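Local coordinates for sortase (Actinomyces oris, PDB 2XWG), which is a class C sortase that probably joins fimbrial subunits into pili and carries bound calcium ions, at residues Lys57-Ala62 against Gln179-Glu184; Glu63-Asn68 against His131-Ser136; Met96-Val101 against Ser175-Thr180; Ala103-Pro108 against Val208-Cys213. One frame throughout, in Å; residues are numbered along the deposited sequence.

Interaction 1: Lys57-Ala62 against Gln179-Glu184; sequences KERASA and QTLKYE. With CA (calcium ion), chain G.
The guanidinium of Arg59 lies over the side-chain amide of Gln179 in a flat stack. The two planes are only 11° apart, and Gln179 OE1 sits 3.7 Å above the guanidinium plane, over its centre. Arg59 NH2 is 3.6 Å from Gln179 NE2 on this face. Arg59 NH1 comes down on the root of the same side chain, 3.5 Å from Gln179 CB. This is the tight part of the contact. Arg59 can reach it because CG is anti to the backbone N (chi1 -174°) and the chain runs extended to NE. It spans the gap between helix 55-68 and strand 179-191, where the nearest CA atoms, those of Arg59 and Gln179, are 9.7 Å apart. Helix 55-68, near the start of the modelled chain, packs beside the sortase beta-barrel, and Gln179 stands at the start of one of its strands. Glu58, one residue back, turns to the calcium ion instead and binds it through OE2. Beyond the stack the contact is looser. Leu181 CD2 comes to 4.0 Å from Arg59 NH2, obliquely. A water lies in the guanidinium plane at its edge. It accepts from Arg59 NH2 at 3.0 Å and donates to Gln179 O, also at 3.0 Å. Arg59 NH1 is hydrogen-bonded to Ser176 O. Replacing Arg59 by an alanine would probably uncover one face of the Gln179 amide and leave the water without its donor. Glu63 adds a long, weak ion pair to Arg59 NE.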
loop_
_atom_site.group_PDB
_atom_site.type_symbol
_atom_site.label_atom_id
_atom_site.label_comp_id
_atom_site.label_asym_id
_atom_site.label_seq_id
_atom_site.Cartn_x
_atom_site.Cartn_y
_atom_site.Cartn_z
ATOM N N LYS A 57 11.337 -11.351 14.779
ATOM C CA LYS A 57 11.853 -12.108 13.654
ATOM C C LYS A 57 11.093 -11.689 12.398
ATOM O O LYS A 57 11.699 -11.432 11.359
ATOM C CB LYS A 57 11.737 -13.617 13.895
ATOM C CG LYS A 57 12.816 -14.188 14.814
ATOM C CD LYS A 57 12.485 -15.617 15.313
ATOM C CE LYS A 57 11.452 -15.617 16.452
ATOM N NZ LYS A 57 10.924 -16.987 16.795
ATOM N N GLU A 58 9.767 -11.605 12.515
ATOM C CA GLU A 58 8.896 -11.242 11.401
ATOM C C GLU A 58 9.265 -9.890 10.828
ATOM O O GLU A 58 9.205 -9.679 9.628
ATOM C CB GLU A 58 7.442 -11.211 11.852
ATOM C CG GLU A 58 6.789 -12.556 11.863
ATOM C CD GLU A 58 6.199 -12.873 10.528
ATOM O OE1 GLU A 58 6.509 -12.131 9.585
ATOM O OE2 GLU A 58 5.426 -13.843 10.404
ATOM N N ARG A 59 9.651 -8.967 11.688
ATOM C CA ARG A 59 10.006 -7.663 11.198
ATOM C C ARG A 59 11.350 -7.664 10.460
ATOM O O ARG A 59 11.493 -7.036 9.396
ATOM C CB ARG A 59 10.011 -6.650 12.325
ATOM C CG ARG A 59 10.246 -5.274 11.792
ATOM C CD ARG A 59 10.077 -4.195 12.827
ATOM N NE ARG A 59 9.777 -2.955 12.123
ATOM C CZ ARG A 59 8.547 -2.472 11.993
ATOM N NH1 ARG A 59 7.528 -3.125 12.551
ATOM N NH2 ARG A 59 8.340 -1.337 11.329
ATOM N N ALA A 60 12.336 -8.365 11.018
ATOM C CA ALA A 60 13.661 -8.424 10.397
ATOM C C ALA A 60 13.587 -9.127 9.048
ATOM O O ALA A 60 14.287 -8.758 8.108
ATOM C CB ALA A 60 14.657 -9.130 11.303
ATOM N N SER A 61 12.734 -10.142 8.958
ATOM C CA SER A 61 12.513 -10.827 7.700
ATOM C C SER A 61 11.820 -9.897 6.698
ATOM O O SER A 61 12.181 -9.860 5.513
ATOM C CB SER A 61 11.686 -12.086 7.918
ATOM O OG SER A 61 11.408 -12.703 6.675
ATOM N N ALA A 62 10.826 -9.147 7.172
ATOM C CA ALA A 62 10.176 -8.149 6.340
ATOM C C ALA A 62 11.229 -7.201 5.784
ATOM O O ALA A 62 11.240 -6.910 4.586
ATOM C CB ALA A 62 9.145 -7.374 7.132
ATOM N N GLN A 179 4.571 -1.620 15.681
ATOM C CA GLN A 179 5.180 -0.327 15.419
ATOM C C GLN A 179 4.348 0.573 14.504
ATOM O O GLN A 179 3.879 0.128 13.468
ATOM C CB GLN A 179 6.545 -0.575 14.810
ATOM C CG GLN A 179 7.457 0.612 14.846
ATOM C CD GLN A 179 8.896 0.195 14.670
ATOM O OE1 GLN A 179 9.350 -0.792 15.284
ATOM N NE2 GLN A 179 9.625 0.922 13.812
ATOM N N THR A 180 4.170 1.836 14.881
ATOM C CA THR A 180 3.322 2.735 14.115
ATOM C C THR A 180 4.151 3.743 13.333
ATOM O O THR A 180 4.956 4.466 13.908
ATOM C CB THR A 180 2.322 3.488 15.009
ATOM O OG1 THR A 180 1.413 2.557 15.607
ATOM C CG2 THR A 180 1.509 4.474 14.198
ATOM N N LEU A 181 3.932 3.798 12.021
ATOM C CA LEU A 181 4.706 4.642 11.137
ATOM C C LEU A 181 3.894 5.872 10.728
ATOM O O LEU A 181 2.816 5.734 10.152
ATOM C CB LEU A 181 5.055 3.854 9.883
ATOM C CG LEU A 181 5.561 2.422 10.013
ATOM C CD1 LEU A 181 5.971 1.947 8.639
ATOM C CD2 LEU A 181 6.731 2.305 10.994
ATOM N N LYS A 182 4.398 7.069 11.015
ATOM C CA LYS A 182 3.716 8.274 10.582
ATOM C C LYS A 182 4.245 8.724 9.237
ATOM O O LYS A 182 5.456 8.900 9.094
ATOM C CB LYS A 182 3.921 9.391 11.593
ATOM C CG LYS A 182 3.199 10.679 11.261
ATOM C CD LYS A 182 3.461 11.722 12.338
ATOM C CE LYS A 182 2.604 12.954 12.149
ATOM N NZ LYS A 182 3.010 14.076 13.074
ATOM N N TYR A 183 3.351 8.907 8.257
ATOM C CA TYR A 183 3.701 9.524 6.963
ATOM C C TYR A 183 2.986 10.860 6.753
ATOM O O TYR A 183 1.863 11.046 7.220
ATOM C CB TYR A 183 3.379 8.589 5.802
ATOM C CG TYR A 183 4.197 7.337 5.844
ATOM C CD1 TYR A 183 3.816 6.279 6.626
ATOM C CD2 TYR A 183 5.353 7.220 5.114
ATOM C CE1 TYR A 183 4.566 5.140 6.685
ATOM C CE2 TYR A 183 6.104 6.088 5.153
ATOM C CZ TYR A 183 5.712 5.045 5.951
ATOM O OH TYR A 183 6.465 3.890 6.013
ATOM N N GLU A 184 3.636 11.790 6.061
ATOM C CA GLU A 184 3.012 13.065 5.734
ATOM C C GLU A 184 2.875 13.159 4.211
ATOM O O GLU A 184 3.814 12.836 3.483
ATOM C CB GLU A 184 3.837 14.225 6.299
ATOM C CG GLU A 184 3.296 15.615 5.945
ATOM C CD GLU A 184 4.190 16.765 6.441
ATOM O OE1 GLU A 184 5.425 16.718 6.200
ATOM O OE2 GLU A 184 3.653 17.716 7.066
HETATM CA CA CA G . 6.980 -14.939 8.367
HETATM O O HOH W 1 5.391 -1.127 11.199
#

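Interaction 2: Glu63-Asn68 against His131-Ser136; sequences ETYNNN and HLFGTS
Tyr65 and Asn66 on the helix face Phe133, Thr135 and Ser136 in the loop. His131 ends strand 129-131, and its NE2 gives a hydrogen bond of 2.8 Å to Ser136 O. The donor stands above the carbonyl plane, and the bond ties the two ends of the segment together. Leu132 starts a type II turn. Its O accepts from Thr135 N and, at 2.7 Å, from Thr135 OG1, which lies on a lone pair in the carbonyl plane. Phe133 offers CE1 to Tyr65 OH at 3.9 Å, and the two side chains cross at about a right angle. Gly134 has a phi of 116°, which suits a residue without CB. Its N donates to a water that also donates to Thr135 O and bonds Tyr65 OH at 2.9 Å. One water therefore links the helix to the turn. At Ser136, CA packs on Asn66 OD1 at 3.4 Å, and Asn66 OD1 also accepts from Leu137 N. Ser136 OG is taken up by His145 N. The loop thus hangs between helix 55-68 and strand 144-149, joined to that strand by backbone bonds from Leu132 and Ser136. Phe133 also meets the rings of Tyr89, on helix 87-93, edge-to-face, and of Tyr92.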
loop_
_atom_site.group_PDB
_atom_site.type_symbol
_atom_site.label_atom_id
_atom_site.label_comp_id
_atom_site.label_asym_id
_atom_site.label_seq_id
_atom_site.Cartn_x
_atom_site.Cartn_y
_atom_site.Cartn_z
ATOM N N GLU A 63 12.123 -6.725 6.646
ATOM C CA GLU A 63 13.112 -5.739 6.205
ATOM C C GLU A 63 14.124 -6.380 5.248
ATOM O O GLU A 63 14.601 -5.746 4.301
ATOM C CB GLU A 63 13.806 -5.072 7.397
ATOM C CG GLU A 63 12.848 -4.747 8.554
ATOM C CD GLU A 63 13.217 -3.476 9.316
ATOM O OE1 GLU A 63 13.784 -2.548 8.680
ATOM O OE2 GLU A 63 12.933 -3.410 10.544
ATOM N N THR A 64 14.446 -7.643 5.487
ATOM C CA THR A 64 15.265 -8.364 4.528
ATOM C C THR A 64 14.539 -8.422 3.184
ATOM O O THR A 64 15.125 -8.059 2.167
ATOM C CB THR A 64 15.662 -9.764 5.034
ATOM O OG1 THR A 64 16.594 -9.621 6.116
ATOM C CG2 THR A 64 16.301 -10.582 3.917
ATOM N N TYR A 65 13.263 -8.824 3.184
ATOM C CA TYR A 65 12.454 -8.824 1.953
ATOM C C TYR A 65 12.576 -7.517 1.154
ATOM O O TYR A 65 12.881 -7.526 -0.046
ATOM C CB TYR A 65 10.969 -9.111 2.234
ATOM C CG TYR A 65 10.106 -9.180 0.969
ATOM C CD1 TYR A 65 9.597 -8.031 0.376
ATOM C CD2 TYR A 65 9.817 -10.402 0.367
ATOM C CE1 TYR A 65 8.817 -8.098 -0.786
ATOM C CE2 TYR A 65 9.039 -10.479 -0.781
ATOM C CZ TYR A 65 8.543 -9.332 -1.355
ATOM O OH TYR A 65 7.786 -9.431 -2.507
ATOM N N ASN A 66 12.313 -6.396 1.814
ATOM C CA ASN A 66 12.413 -5.103 1.158
ATOM C C ASN A 66 13.783 -4.889 0.518
ATOM O O ASN A 66 13.895 -4.387 -0.598
ATOM C CB ASN A 66 12.099 -3.981 2.147
ATOM C CG ASN A 66 10.661 -3.993 2.586
ATOM O OD1 ASN A 66 9.802 -4.458 1.862
ATOM N ND2 ASN A 66 10.394 -3.492 3.774
ATOM N N ASN A 67 14.823 -5.294 1.233
ATOM C CA ASN A 67 16.196 -5.083 0.794
ATOM C C ASN A 67 16.667 -6.017 -0.333
ATOM O O ASN A 67 17.544 -5.657 -1.126
ATOM C CB ASN A 67 17.130 -5.119 2.006
ATOM C CG ASN A 67 16.939 -3.912 2.910
ATOM O OD1 ASN A 67 16.621 -2.817 2.434
ATOM N ND2 ASN A 67 17.119 -4.101 4.216
ATOM N N ASN A 68 16.080 -7.207 -0.412
ATOM C CA ASN A 68 16.327 -8.082 -1.556
ATOM C C ASN A 68 15.333 -7.844 -2.699
ATOM O O ASN A 68 15.446 -8.448 -3.770
ATOM C CB ASN A 68 16.332 -9.563 -1.145
ATOM C CG ASN A 68 17.637 -9.986 -0.461
ATOM O OD1 ASN A 68 17.625 -10.446 0.684
ATOM N ND2 ASN A 68 18.765 -9.837 -1.167
ATOM N N HIS A 131 -2.287 -4.724 -0.570
ATOM C CA HIS A 131 -0.913 -4.301 -0.761
ATOM C C HIS A 131 -0.347 -4.805 -2.077
ATOM O O HIS A 131 -0.495 -5.985 -2.420
ATOM C CB HIS A 131 -0.050 -4.829 0.351
ATOM C CG HIS A 131 1.404 -4.631 0.097
ATOM N ND1 HIS A 131 2.221 -5.643 -0.358
ATOM C CD2 HIS A 131 2.179 -3.529 0.198
ATOM C CE1 HIS A 131 3.449 -5.176 -0.504
ATOM N NE2 HIS A 131 3.449 -3.897 -0.174
ATOM N N LEU A 132 0.324 -3.915 -2.805
ATOM C CA LEU A 132 0.716 -4.210 -4.178
ATOM C C LEU A 132 1.965 -5.079 -4.281
ATOM O O LEU A 132 3.085 -4.586 -4.118
ATOM C CB LEU A 132 0.898 -2.922 -4.970
ATOM C CG LEU A 132 1.009 -3.127 -6.470
ATOM C CD1 LEU A 132 -0.135 -3.991 -6.944
ATOM C CD2 LEU A 132 0.986 -1.809 -7.182
ATOM N N PHE A 133 1.755 -6.369 -4.559
ATOM C CA PHE A 133 2.847 -7.308 -4.745
ATOM C C PHE A 133 3.818 -6.746 -5.764
ATOM O O PHE A 133 3.436 -6.371 -6.870
ATOM C CB PHE A 133 2.323 -8.669 -5.187
ATOM C CG PHE A 133 3.405 -9.670 -5.536
ATOM C CD1 PHE A 133 4.247 -10.180 -4.555
ATOM C CD2 PHE A 133 3.547 -10.127 -6.843
ATOM C CE1 PHE A 133 5.234 -11.108 -4.868
ATOM C CE2 PHE A 133 4.527 -11.050 -7.167
ATOM C CZ PHE A 133 5.375 -11.551 -6.167
ATOM N N GLY A 134 5.081 -6.664 -5.374
ATOM C CA GLY A 134 6.076 -6.030 -6.205
ATOM C C GLY A 134 6.627 -4.814 -5.513
ATOM O O GLY A 134 7.728 -4.380 -5.838
ATOM N N THR A 135 5.874 -4.258 -4.562
ATOM C CA THR A 135 6.341 -3.074 -3.834
ATOM C C THR A 135 6.789 -3.462 -2.421
ATOM O O THR A 135 6.579 -4.594 -1.993
ATOM C CB THR A 135 5.270 -1.965 -3.781
ATOM O OG1 THR A 135 4.174 -2.386 -2.965
ATOM C CG2 THR A 135 4.749 -1.685 -5.169
ATOM N N SER A 136 7.419 -2.528 -1.719
ATOM C CA SER A 136 7.945 -2.792 -0.393
ATOM C C SER A 136 6.823 -3.109 0.589
ATOM O O SER A 136 5.770 -2.480 0.568
ATOM C CB SER A 136 8.719 -1.569 0.107
ATOM O OG SER A 136 9.626 -1.083 -0.873
HETATM O O HOH W 2 5.980 -7.215 -2.784
#

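Interaction 3: Met96-Val101 against Ser175-Thr180; sequences MDIDPV and SSLGQT. With CA (calcium ion), chain G.
Met96 and Leu177 mark the nearest approach of the two backbones, with CA atoms 7.9 Å apart. Both residues have positive phi. Met96 lies in the irregular loop after helix 87-93. Leu177 lies in a type I' turn, the two-residue connection of a beta hairpin. The turn is closed by Ser176 N to Gln179 O at 3.1 Å and Gln179 N to Ser176 O at 3.0 Å. One pair further from the turn, the hydroxyls of Ser175 and Thr180 are hydrogen-bonded at 2.6 Å. The link between loop and hairpin is apolar. The Met96 chain is bent at its last torsion (chi3 76°), which turns the methyl toward the hairpin. There CE touches Leu177 CD2 at 3.6 Å, and it rests as closely on Ser176 OG, a hydroxyl whose hydrogen bond goes to Pro138 O. The other Leu177 methyl, CD1, meets Ile98 CD1 more loosely, at 4.2 Å. The leucine therefore spreads its two branches over two residues of the loop. Asp97, between them, points away from the hairpin, and its OD1 binds the calcium ion at 2.9 Å. Glu58 OE2 and His94 O bind the same ion. The loop runs on to strand 103-107. It packs against helix 55-68 through Ile98, which touches Ile55 and Glu58. The hairpin joins the neighbouring strands 171-176 and 179-191 of the sheet, and its Leu177 also touches Arg59 of helix 55-68.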
loop_
_atom_site.group_PDB
_atom_site.type_symbol
_atom_site.label_atom_id
_atom_site.label_comp_id
_atom_site.label_asym_id
_atom_site.label_seq_id
_atom_site.Cartn_x
_atom_site.Cartn_y
_atom_site.Cartn_z
ATOM N N MET A 96 5.210 -11.120 6.775
ATOM C CA MET A 96 4.196 -10.464 7.583
ATOM C C MET A 96 2.918 -11.292 7.737
ATOM O O MET A 96 1.820 -10.773 7.506
ATOM C CB MET A 96 3.882 -9.104 6.975
ATOM C CG MET A 96 5.113 -8.264 6.755
ATOM S SD MET A 96 4.736 -6.560 6.309
ATOM C CE MET A 96 4.251 -5.875 7.892
ATOM N N ASP A 97 3.064 -12.560 8.138
ATOM C CA ASP A 97 1.946 -13.507 8.149
ATOM C C ASP A 97 1.547 -14.039 9.543
ATOM O O ASP A 97 0.828 -15.044 9.660
ATOM C CB ASP A 97 2.194 -14.673 7.164
ATOM C CG ASP A 97 3.130 -15.767 7.728
ATOM O OD1 ASP A 97 4.143 -15.451 8.410
ATOM O OD2 ASP A 97 2.843 -16.964 7.474
ATOM N N ILE A 98 1.990 -13.358 10.593
ATOM C CA ILE A 98 1.580 -13.728 11.943
ATOM C C ILE A 98 0.061 -13.698 12.100
ATOM O O ILE A 98 -0.533 -14.665 12.570
ATOM C CB ILE A 98 2.152 -12.782 12.995
ATOM C CG1 ILE A 98 3.667 -12.676 12.872
ATOM C CG2 ILE A 98 1.776 -13.273 14.376
ATOM C CD1 ILE A 98 4.272 -11.620 13.806
ATOM N N ASP A 99 -0.552 -12.571 11.735
ATOM C CA ASP A 99 -2.012 -12.416 11.730
ATOM C C ASP A 99 -2.520 -12.441 10.296
ATOM O O ASP A 99 -1.744 -12.326 9.334
ATOM C CB ASP A 99 -2.435 -11.086 12.360
ATOM C CG ASP A 99 -2.040 -10.967 13.822
ATOM O OD1 ASP A 99 -2.281 -11.940 14.583
ATOM O OD2 ASP A 99 -1.492 -9.895 14.205
ATOM N N PRO A 100 -3.837 -12.584 10.131
ATOM C CA PRO A 100 -4.341 -12.612 8.750
ATOM C C PRO A 100 -4.311 -11.209 8.143
ATOM O O PRO A 100 -4.317 -11.046 6.931
ATOM C CB PRO A 100 -5.772 -13.130 8.910
ATOM C CG PRO A 100 -5.781 -13.811 10.285
ATOM C CD PRO A 100 -4.863 -12.956 11.116
ATOM N N VAL A 101 -4.257 -10.200 9.004
ATOM C CA VAL A 101 -4.083 -8.816 8.581
ATOM C C VAL A 101 -2.601 -8.468 8.513
ATOM O O VAL A 101 -1.896 -8.618 9.490
ATOM C CB VAL A 101 -4.758 -7.890 9.570
ATOM C CG1 VAL A 101 -4.412 -6.462 9.275
ATOM C CG2 VAL A 101 -6.262 -8.104 9.529
ATOM N N SER A 175 0.304 1.088 10.985
ATOM C CA SER A 175 0.745 0.194 12.069
ATOM C C SER A 175 0.914 -1.269 11.652
ATOM O O SER A 175 0.042 -1.841 11.003
ATOM C CB SER A 175 -0.217 0.266 13.249
ATOM O OG SER A 175 -0.185 1.570 13.795
ATOM N N SER A 176 2.042 -1.867 12.019
ATOM C CA SER A 176 2.273 -3.292 11.795
ATOM C C SER A 176 3.416 -3.767 12.666
ATOM O O SER A 176 4.303 -2.988 13.008
ATOM C CB SER A 176 2.633 -3.574 10.340
ATOM O OG SER A 176 3.911 -3.036 10.046
ATOM N N LEU A 177 3.395 -5.051 13.021
ATOM C CA LEU A 177 4.470 -5.642 13.805
ATOM C C LEU A 177 4.915 -4.727 14.965
ATOM O O LEU A 177 6.079 -4.350 15.069
ATOM C CB LEU A 177 5.644 -5.982 12.886
ATOM C CG LEU A 177 5.570 -7.286 12.080
ATOM C CD1 LEU A 177 4.171 -7.864 12.037
ATOM C CD2 LEU A 177 6.105 -7.071 10.683
ATOM N N GLY A 178 3.969 -4.359 15.821
ATOM C CA GLY A 178 4.264 -3.612 17.029
ATOM C C GLY A 178 4.731 -2.187 16.872
ATOM O O GLY A 178 5.214 -1.584 17.832
ATOM N N GLN A 179 4.571 -1.620 15.681
ATOM C CA GLN A 179 5.180 -0.327 15.419
ATOM C C GLN A 179 4.348 0.573 14.504
ATOM O O GLN A 179 3.879 0.128 13.468
ATOM C CB GLN A 179 6.545 -0.575 14.810
ATOM C CG GLN A 179 7.457 0.612 14.846
ATOM C CD GLN A 179 8.896 0.195 14.670
ATOM O OE1 GLN A 179 9.350 -0.792 15.284
ATOM N NE2 GLN A 179 9.625 0.922 13.812
ATOM N N THR A 180 4.170 1.836 14.881
ATOM C CA THR A 180 3.322 2.735 14.115
ATOM C C THR A 180 4.151 3.743 13.333
ATOM O O THR A 180 4.956 4.466 13.908
ATOM C CB THR A 180 2.322 3.488 15.009
ATOM O OG1 THR A 180 1.413 2.557 15.607
ATOM C CG2 THR A 180 1.509 4.474 14.198
HETATM CA CA CA G . 6.980 -14.939 8.367
#

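Interaction 4: Ala103-Pro108 against Val208-Cys213; sequences ARIVIP and VTLITC
Ile105, Ile107 and Leu210 form an apolar contact across the inside of the sortase beta-barrel. Strands 103-107 and 206-214 are not neighbours in the sheet, and their backbones stay well apart. The closest CA atoms, of Ile105 and Leu210, are 10.2 Å from each other. The gap is bridged by side chains alone. Ile105 and Ile107 are two residues apart on one strand, so both point toward the other segment. With CG1 anti to the backbone N in Ile105 (chi1 -180°) and anti to the carbonyl carbon in Ile107 (chi1 -49°), the two CD1 methyls reach different branches of the same leucine, and both pairs meet tip to tip. All three residues are buried. Leu163 packs on Leu210, and Leu166 and Phe172 pack on Ile107, so the cluster is part of the barrel core. Leu210 is three residues before Cys213, the predicted acyl-thioester cysteine, on the same strand. Cys213 takes no part, and the Leu210 side chain is about 12 Å from that of His151, the other predicted active-site residue. Strand 206-214 is tied to its surroundings by Thr209 OG1, hydrogen-bonded to His145 and Thr226. Within the cluster Leu210 CD1 stands 4.0 Å from Ile107 CD1, and Leu210 CD2 is closer, 3.6 Å from Ile105 CD1.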
loop_
_atom_site.group_PDB
_atom_site.type_symbol
_atom_site.label_atom_id
_atom_site.label_comp_id
_atom_site.label_asym_id
_atom_site.label_seq_id
_atom_site.Cartn_x
_atom_site.Cartn_y
_atom_site.Cartn_z
ATOM N N ALA A 103 -1.271 -5.392 7.998
ATOM C CA ALA A 103 -1.056 -4.112 8.681
ATOM C C ALA A 103 -2.367 -3.325 8.732
ATOM O O ALA A 103 -3.397 -3.768 8.206
ATOM C CB ALA A 103 0.016 -3.299 7.973
ATOM N N ARG A 104 -2.327 -2.156 9.358
ATOM C CA ARG A 104 -3.513 -1.309 9.462
ATOM C C ARG A 104 -3.190 0.116 9.084
ATOM O O ARG A 104 -2.110 0.606 9.422
ATOM C CB ARG A 104 -4.019 -1.284 10.890
ATOM C CG ARG A 104 -4.644 -2.537 11.302
ATOM C CD ARG A 104 -5.774 -2.229 12.221
ATOM N NE ARG A 104 -6.895 -3.090 11.882
ATOM C CZ ARG A 104 -8.023 -2.692 11.293
ATOM N NH1 ARG A 104 -8.236 -1.399 10.981
ATOM N NH2 ARG A 104 -8.960 -3.608 11.036
ATOM N N ILE A 105 -4.138 0.808 8.447
ATOM C CA ILE A 105 -3.919 2.202 8.089
ATOM C C ILE A 105 -5.031 3.061 8.598
ATOM O O ILE A 105 -6.187 2.675 8.530
ATOM C CB ILE A 105 -3.849 2.396 6.578
ATOM C CG1 ILE A 105 -3.614 3.878 6.250
ATOM C CG2 ILE A 105 -5.122 1.901 5.908
ATOM C CD1 ILE A 105 -3.178 4.065 4.845
ATOM N N VAL A 106 -4.684 4.229 9.114
ATOM C CA VAL A 106 -5.673 5.178 9.590
ATOM C C VAL A 106 -5.317 6.529 9.003
ATOM O O VAL A 106 -4.175 6.982 9.121
ATOM C CB VAL A 106 -5.735 5.266 11.135
ATOM C CG1 VAL A 106 -4.393 5.572 11.681
ATOM C CG2 VAL A 106 -6.716 6.354 11.571
ATOM N N ILE A 107 -6.282 7.137 8.313
ATOM C CA ILE A 107 -6.117 8.450 7.686
ATOM C C ILE A 107 -7.182 9.273 8.349
ATOM O O ILE A 107 -8.306 9.335 7.873
ATOM C CB ILE A 107 -6.390 8.362 6.204
ATOM C CG1 ILE A 107 -5.603 7.203 5.630
ATOM C CG2 ILE A 107 -5.986 9.677 5.485
ATOM C CD1 ILE A 107 -6.165 6.674 4.362
ATOM N N PRO A 108 -6.851 9.860 9.497
ATOM C CA PRO A 108 -7.877 10.372 10.395
ATOM C C PRO A 108 -8.753 11.357 9.688
ATOM O O PRO A 108 -9.972 11.273 9.834
ATOM C CB PRO A 108 -7.086 11.099 11.466
ATOM C CG PRO A 108 -5.728 10.570 11.367
ATOM C CD PRO A 108 -5.488 10.098 9.992
ATOM N N VAL A 208 5.236 5.901 1.258
ATOM C CA VAL A 208 4.057 5.067 1.006
ATOM C C VAL A 208 3.078 5.773 0.078
ATOM O O VAL A 208 2.728 6.924 0.310
ATOM C CB VAL A 208 3.289 4.746 2.286
ATOM C CG1 VAL A 208 1.942 4.172 1.924
ATOM C CG2 VAL A 208 4.068 3.775 3.134
ATOM N N THR A 209 2.624 5.086 -0.962
ATOM C CA THR A 209 1.597 5.638 -1.840
ATOM C C THR A 209 0.245 4.929 -1.692
ATOM O O THR A 209 0.153 3.698 -1.810
ATOM C CB THR A 209 2.019 5.557 -3.310
ATOM O OG1 THR A 209 3.257 6.254 -3.480
ATOM C CG2 THR A 209 0.967 6.198 -4.204
ATOM N N LEU A 210 -0.793 5.719 -1.430
ATOM C CA LEU A 210 -2.166 5.256 -1.467
ATOM C C LEU A 210 -2.722 5.428 -2.883
ATOM O O LEU A 210 -2.804 6.544 -3.396
ATOM C CB LEU A 210 -2.989 6.082 -0.489
ATOM C CG LEU A 210 -2.333 6.262 0.885
ATOM C CD1 LEU A 210 -3.176 7.138 1.776
ATOM C CD2 LEU A 210 -2.092 4.920 1.569
ATOM N N ILE A 211 -3.120 4.346 -3.534
ATOM C CA ILE A 211 -3.655 4.509 -4.874
ATOM C C ILE A 211 -5.100 4.066 -4.983
ATOM O O ILE A 211 -5.462 3.030 -4.468
ATOM C CB ILE A 211 -2.818 3.741 -5.888
ATOM C CG1 ILE A 211 -3.378 3.929 -7.298
ATOM C CG2 ILE A 211 -2.781 2.277 -5.539
ATOM C CD1 ILE A 211 -2.477 3.355 -8.383
ATOM N N THR A 212 -5.929 4.863 -5.653
ATOM C CA THR A 212 -7.306 4.476 -5.926
ATOM C C THR A 212 -7.682 4.801 -7.377
ATOM O O THR A 212 -6.883 5.369 -8.129
ATOM C CB THR A 212 -8.261 5.193 -4.989
ATOM O OG1 THR A 212 -9.582 4.689 -5.181
ATOM C CG2 THR A 212 -8.265 6.638 -5.289
ATOM N N CYS A 213 -8.886 4.422 -7.787
ATOM C CA CYS A 213 -9.363 4.771 -9.115
ATOM C C CYS A 213 -10.060 6.106 -9.101
ATOM O O CYS A 213 -10.574 6.534 -8.067
ATOM C CB CYS A 213 -10.308 3.707 -9.616
ATOM S SG CYS A 213 -9.404 2.243 -9.960
#

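In the fold
Interactions 1 and 2 use successive turns of helix 55-68, with centres about 12 Å apart. Along the chain interaction 2 is nested inside the loop closed by interaction 1. Interactions 1 and 3 have centres about 8 Å apart and end on the same hairpin. They supply Glu58 and Asp97 to one calcium ion, so the ion joins the N-terminal helix to the loop before the barrel. Interaction 4 lies nearest the centre of the chain, about 15 Å from interactions 1 and 3. It meets interaction 3 where Arg104 pairs with Ser175 on neighbouring strands. Three contacts thus join the helix and loops to one another and to the barrel, and the fourth belongs to its core.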